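Local coordinates for CdiI immunity protein (Cupriavidus taiwanensis, PDB 5T87) that probably protects its own cell from contact-dependent growth inhibition by binding the CdiA toxin, with which it forms a complex, at residues I35-D40 with V70-R75; Q6-I11 with A31-A36. All coordinates share one frame; numbering follows the deposited sequence. Where two conformers were deposited one is given.

How the contacts relate
Both contacts are built on helix 25-38, which serves as a common partner: its C-terminal end meets helix 60-76 in contact 1, and its preceding turns carry the loop 6-11 in contact 2. Their centres lie 10 Å apart, and Ile35 and Ala36 belong to both. Polar ties join them. Tyr38 OH probably hydrogen-bonds to Pro8 O at 2.6 Å, and Glu39 OE2 forms a salt bridge with Arg10 NH1 at 2.7 Å. Between these contacts Pro8 CG lies 3.7 Å from Tyr37 CD2. The toxin touches both: His46 of the CdiA chain packs on Pro8, Leu33 and Tyr37 and hydrogen-bonds to His72, so the two contacts shape neighbouring parts of one binding surface.

Contact 1 (I35-D40 with V70-R75); sequences IAYYED and VGHLAR
The last turn of helix 25-38 lies beside helix 60-76, the backbones coming closest at Ala36 and Leu73, whose CA atoms are 5.3 Å apart; at Glu39 segment 35-40 leaves helical geometry. The close approach is made at a small residue: Ala36 CB sits 3.7 Å from His72 CB and also meets the edge of the imidazole. Leu73, its CG anti to the carbonyl carbon (chi1 -78°), sends CD2 to the carbonyl oxygens at the helix end, 3.6 Å from Ile35 O and close also to those of Ala36 and Glu39. The latter two oxygens are taken up by hydrogen bonds from Arg76. Tyr37 and His72 run side by side in a T-shaped stack, the phenol edge toward the imidazole face with the planes at 90°. Tyr37 CE1 stands 4.1 Å from His72 CD2, above the imidazole plane but offset toward the rim. Arg75 bends at chi3 and brings NH2 to 4.2 Å from Tyr37 CE1, which lies at the guanidinium edge, the two planes nearly perpendicular. Within the two segments the contact is apolar and aromatic; the polar link between the helices comes one residue on, from Arg76, while His72 NE2 hydrogen-bonds with His46 of the CdiA toxin chain.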
loop_
_atom_site.group_PDB
_atom_site.type_symbol
_atom_site.label_atom_id
_atom_site.label_comp_id
_atom_site.label_asym_id
_atom_site.label_seq_id
_atom_site.Cartn_x
_atom_site.Cartn_y
_atom_site.Cartn_z
ATOM N N ILE A 35 5.984 -9.564 -0.331
ATOM C CA ILE A 35 4.759 -10.226 0.081
ATOM C C ILE A 35 3.552 -9.524 -0.527
ATOM O O ILE A 35 2.697 -10.174 -1.130
ATOM C CB ILE A 35 4.634 -10.260 1.623
ATOM C CG1 ILE A 35 5.630 -11.263 2.209
ATOM C CG2 ILE A 35 3.224 -10.619 2.054
ATOM C CD1 ILE A 35 5.921 -11.041 3.675
ATOM N N ALA A 36 3.475 -8.212 -0.359
ATOM C CA ALA A 36 2.295 -7.480 -0.804
ATOM C C ALA A 36 2.048 -7.646 -2.296
ATOM O O ALA A 36 0.912 -7.874 -2.685
ATOM C CB ALA A 36 2.401 -6.014 -0.453
ATOM N N TYR A 37 3.111 -7.584 -3.105
ATOM C CA TYR A 37 2.994 -7.542 -4.570
ATOM C C TYR A 37 3.035 -8.899 -5.253
ATOM O O TYR A 37 2.449 -9.048 -6.324
ATOM C CB TYR A 37 4.100 -6.639 -5.205
ATOM C CG TYR A 37 3.776 -5.157 -5.292
ATOM C CD1 TYR A 37 3.108 -4.517 -4.255
ATOM C CD2 TYR A 37 4.183 -4.382 -6.398
ATOM C CE1 TYR A 37 2.818 -3.165 -4.315
ATOM C CE2 TYR A 37 3.912 -3.009 -6.457
ATOM C CZ TYR A 37 3.218 -2.409 -5.405
ATOM O OH TYR A 37 2.869 -1.077 -5.374
ATOM N N TYR A 38 3.737 -9.868 -4.667
ATOM C CA TYR A 38 4.030 -11.143 -5.358
ATOM C C TYR A 38 3.555 -12.461 -4.712
ATOM O O TYR A 38 3.458 -13.439 -5.436
ATOM C CB TYR A 38 5.533 -11.232 -5.666
ATOM C CG TYR A 38 6.062 -9.958 -6.286
ATOM C CD1 TYR A 38 5.559 -9.499 -7.507
ATOM C CD2 TYR A 38 7.034 -9.188 -5.647
ATOM C CE1 TYR A 38 6.013 -8.320 -8.076
ATOM C CE2 TYR A 38 7.495 -8.006 -6.207
ATOM C CZ TYR A 38 6.983 -7.570 -7.424
ATOM O OH TYR A 38 7.439 -6.388 -8.002
ATOM N N GLU A 39 3.267 -12.520 -3.409
ATOM C CA GLU A 39 2.804 -13.795 -2.793
ATOM C C GLU A 39 1.291 -13.954 -2.932
ATOM O O GLU A 39 0.539 -12.982 -2.808
ATOM C CB GLU A 39 3.229 -13.946 -1.324
ATOM C CG GLU A 39 4.752 -13.912 -1.083
ATOM C CD GLU A 39 5.524 -15.086 -1.708
ATOM O OE1 GLU A 39 4.943 -16.202 -1.792
ATOM O OE2 GLU A 39 6.715 -14.894 -2.104
ATOM N N ASP A 40 0.858 -15.179 -3.215
ATOM C CA ASP A 40 -0.557 -15.468 -3.486
ATOM C C ASP A 40 -1.285 -16.191 -2.375
ATOM O O ASP A 40 -2.491 -16.325 -2.442
ATOM C CB ASP A 40 -0.682 -16.289 -4.781
ATOM C CG ASP A 40 -0.444 -15.450 -6.030
ATOM O OD1 ASP A 40 -0.509 -14.205 -5.921
ATOM O OD2 ASP A 40 -0.199 -16.028 -7.119
ATOM N N VAL A 70 -1.013 -5.066 3.860
ATOM C CA VAL A 70 -2.235 -5.881 4.030
ATOM C C VAL A 70 -3.320 -5.361 3.079
ATOM O O VAL A 70 -4.072 -6.154 2.486
ATOM C CB VAL A 70 -2.706 -5.940 5.512
ATOM C CG1 VAL A 70 -4.103 -6.542 5.655
ATOM C CG2 VAL A 70 -1.712 -6.745 6.346
ATOM N N GLY A 71 -3.358 -4.036 2.914
ATOM C CA GLY A 71 -4.208 -3.384 1.920
ATOM C C GLY A 71 -3.946 -3.860 0.512
ATOM O O GLY A 71 -4.880 -4.047 -0.263
ATOM N N HIS A 72 -2.674 -4.062 0.191
ATOM C CA HIS A 72 -2.286 -4.535 -1.131
ATOM C C HIS A 72 -2.705 -5.963 -1.355
ATOM O O HIS A 72 -3.228 -6.283 -2.429
ATOM C CB HIS A 72 -0.779 -4.407 -1.358
ATOM C CG HIS A 72 -0.301 -3.000 -1.365
ATOM N ND1 HIS A 72 -1.004 -1.981 -1.968
ATOM C CD2 HIS A 72 0.807 -2.432 -0.839
ATOM C CE1 HIS A 72 -0.349 -0.845 -1.819
ATOM N NE2 HIS A 72 0.750 -1.090 -1.131
ATOM N N LEU A 73 -2.479 -6.824 -0.366
ATOM C CA LEU A 73 -2.951 -8.208 -0.465
ATOM C C LEU A 73 -4.435 -8.269 -0.746
ATOM O O LEU A 73 -4.862 -8.979 -1.645
ATOM C CB LEU A 73 -2.695 -8.974 0.809
ATOM C CG LEU A 73 -1.291 -9.473 1.067
ATOM C CD1 LEU A 73 -1.325 -10.378 2.294
ATOM C CD2 LEU A 73 -0.764 -10.234 -0.137
ATOM N N ALA A 74 -5.204 -7.507 0.022
ATOM C CA ALA A 74 -6.659 -7.458 -0.113
ATOM C C ALA A 74 -7.098 -7.062 -1.523
ATOM O O ALA A 74 -8.024 -7.652 -2.082
ATOM C CB ALA A 74 -7.245 -6.482 0.894
ATOM N N ARG A 75 -6.433 -6.052 -2.066
ATOM C CA ARG A 75 -6.632 -5.633 -3.443
ATOM C C ARG A 75 -6.415 -6.776 -4.452
ATOM O O ARG A 75 -7.170 -6.902 -5.416
ATOM C CB ARG A 75 -5.709 -4.436 -3.762
ATOM C CG ARG A 75 -5.580 -4.100 -5.238
ATOM C CD ARG A 75 -4.955 -2.732 -5.461
ATOM N NE ARG A 75 -3.564 -2.598 -4.997
ATOM C CZ ARG A 75 -2.489 -3.145 -5.574
ATOM N NH1 ARG A 75 -2.605 -3.930 -6.646
ATOM N NH2 ARG A 75 -1.283 -2.921 -5.063
#

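Contact 2 (Q6-I11 with A31-A36)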
loop_
_atom_site.group_PDB
_atom_site.type_symbol
_atom_site.label_atom_id
_atom_site.label_comp_id
_atom_site.label_asym_id
_atom_site.label_seq_id
_atom_site.Cartn_x
_atom_site.Cartn_y
_atom_site.Cartn_z
ATOM N N GLN A 6 10.257 3.498 -6.313
ATOM C CA GLN A 6 10.883 2.171 -6.310
ATOM C C GLN A 6 9.791 1.120 -6.405
ATOM O O GLN A 6 8.916 1.024 -5.541
ATOM C CB GLN A 6 11.762 1.936 -5.073
ATOM C CG GLN A 6 12.926 0.962 -5.307
ATOM C CD GLN A 6 13.891 0.860 -4.111
ATOM O OE1 GLN A 6 14.711 1.763 -3.855
ATOM N NE2 GLN A 6 13.804 -0.251 -3.380
ATOM N N GLU A 7 9.845 0.375 -7.502
ATOM C CA GLU A 7 9.026 -0.786 -7.711
ATOM C C GLU A 7 9.643 -1.924 -6.912
ATOM O O GLU A 7 10.831 -2.195 -7.058
ATOM C CB GLU A 7 9.029 -1.145 -9.185
ATOM C CG GLU A 7 8.020 -2.206 -9.578
ATOM C CD GLU A 7 7.753 -2.176 -11.062
ATOM O OE1 GLU A 7 6.710 -2.699 -11.497
ATOM O OE2 GLU A 7 8.579 -1.596 -11.795
ATOM N N PRO A 8 8.843 -2.593 -6.067
ATOM C CA PRO A 8 9.337 -3.672 -5.215
ATOM C C PRO A 8 10.047 -4.823 -5.938
ATOM O O PRO A 8 9.526 -5.354 -6.918
ATOM C CB PRO A 8 8.066 -4.206 -4.560
ATOM C CG PRO A 8 7.104 -3.078 -4.588
ATOM C CD PRO A 8 7.445 -2.233 -5.762
ATOM N N ALA A 9 11.223 -5.198 -5.434
ATOM C CA ALA A 9 11.935 -6.394 -5.889
ATOM C C ALA A 9 11.237 -7.640 -5.370
ATOM O O ALA A 9 10.616 -7.607 -4.312
ATOM C CB ALA A 9 13.370 -6.381 -5.384
ATOM N N ARG A 10 11.334 -8.732 -6.127
ATOM C CA ARG A 10 10.824 -10.036 -5.701
ATOM C C ARG A 10 11.874 -10.754 -4.852
ATOM O O ARG A 10 12.917 -11.160 -5.365
ATOM C CB ARG A 10 10.445 -10.896 -6.918
ATOM C CG ARG A 10 10.477 -12.405 -6.675
ATOM C CD ARG A 10 9.300 -12.915 -5.848
ATOM N NE ARG A 10 9.445 -14.328 -5.497
ATOM C CZ ARG A 10 8.478 -15.071 -4.973
ATOM N NH1 ARG A 10 7.288 -14.538 -4.748
ATOM N NH2 ARG A 10 8.700 -16.346 -4.679
ATOM N N ILE A 11 11.588 -10.899 -3.557
ATOM C CA ILE A 11 12.405 -11.707 -2.644
ATOM C C ILE A 11 11.831 -13.123 -2.585
ATOM O O ILE A 11 10.622 -13.292 -2.328
ATOM C CB ILE A 11 12.441 -11.121 -1.227
ATOM C CG1 ILE A 11 13.174 -9.771 -1.238
ATOM C CG2 ILE A 11 13.142 -12.080 -0.261
ATOM C CD1 ILE A 11 12.838 -8.877 -0.060
ATOM N N ALA A 31 10.809 -6.942 2.156
ATOM C CA ALA A 31 10.098 -8.203 2.431
ATOM C C ALA A 31 8.585 -8.001 2.482
ATOM O O ALA A 31 7.842 -8.686 1.776
ATOM C CB ALA A 31 10.591 -8.814 3.728
ATOM N N CYS A 32 8.139 -7.035 3.282
ATOM C CA CYS A 32 6.728 -6.678 3.326
ATOM C C CYS A 32 6.173 -6.397 1.954
ATOM O O CYS A 32 5.110 -6.871 1.605
ATOM C CB CYS A 32 6.493 -5.477 4.230
ATOM S SG CYS A 32 6.791 -5.873 5.975
ATOM N N LEU A 33 6.898 -5.639 1.149
ATOM C CA LEU A 33 6.402 -5.324 -0.186
ATOM C C LEU A 33 6.474 -6.496 -1.156
ATOM O O LEU A 33 5.591 -6.636 -2.004
ATOM C CB LEU A 33 7.114 -4.118 -0.759
ATOM C CG LEU A 33 6.632 -2.794 -0.180
ATOM C CD1 LEU A 33 7.633 -1.707 -0.566
ATOM C CD2 LEU A 33 5.215 -2.446 -0.645
ATOM N N SER A 34 7.493 -7.343 -1.033
ATOM C CA SER A 34 7.566 -8.539 -1.863
ATOM C C SER A 34 6.336 -9.443 -1.605
ATOM O O SER A 34 5.722 -9.989 -2.541
ATOM C CB SER A 34 8.863 -9.293 -1.604
ATOM O OG SER A 34 9.065 -10.272 -2.614
ATOM N N ILE A 35 5.984 -9.564 -0.331
ATOM C CA ILE A 35 4.759 -10.226 0.081
ATOM C C ILE A 35 3.552 -9.524 -0.527
ATOM O O ILE A 35 2.697 -10.174 -1.130
ATOM C CB ILE A 35 4.634 -10.260 1.623
ATOM C CG1 ILE A 35 5.630 -11.263 2.209
ATOM C CG2 ILE A 35 3.224 -10.619 2.054
ATOM C CD1 ILE A 35 5.921 -11.041 3.675
ATOM N N ALA A 36 3.475 -8.212 -0.359
ATOM C CA ALA A 36 2.295 -7.480 -0.804
ATOM C C ALA A 36 2.048 -7.646 -2.296
ATOM O O ALA A 36 0.912 -7.874 -2.685
ATOM C CB ALA A 36 2.401 -6.014 -0.453
#
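Ser34 shows how one helix hydroxyl can hold an irregular loop against a helix. Its OG is anti to the backbone N (chi1 -167°), which carries the oxygen outward from helix 25-38 to the passing chain of residues 6-11. There it accepts the amide hydrogen of Ile11, N to OG 2.8 Å, in a fairly straight bond of 157°. The loop passes close to the helix, with the CA atoms of Arg10 and Ser34 5.3 Å apart, and Arg10 CA itself lies 3.6 Å from Ser34 OG.

Two apolar contacts accompany this bond, Pro8 on Leu33 and Ile11 on Ala31. Pro8 lays CB and CG of its ring against Leu33 CB, the nearest pair being CB to CB at 3.9 Å; the two side chains cross obliquely. Leu33 CB points toward the loop, so the root of the side chain meets the proline. Ile11 has CG1 anti to the carbonyl carbon and, with chi2 extended, drops CD1 onto the backbone of Ala31, 3.6 Å from Ala31 N. Ile11 CB meanwhile lies 3.7 Å from Ser34 OG. Ile16 of helix 16-22 also packs on Ile11.

Arg10 CB points away from the helix. With CG anti to N and the chain bent at chi2 (75°), Arg10 CD passes 4.2 Å from Ser34 OG, and the charged end continues to its salt bridge with Glu39. A buried hydroxyl thus ties the loop backbone to the helix alongside two apolar contacts; the charge of Arg10 is met by Glu39 just past the helix end, and Pro8 is placed where His46 of the CdiA toxin chain packs.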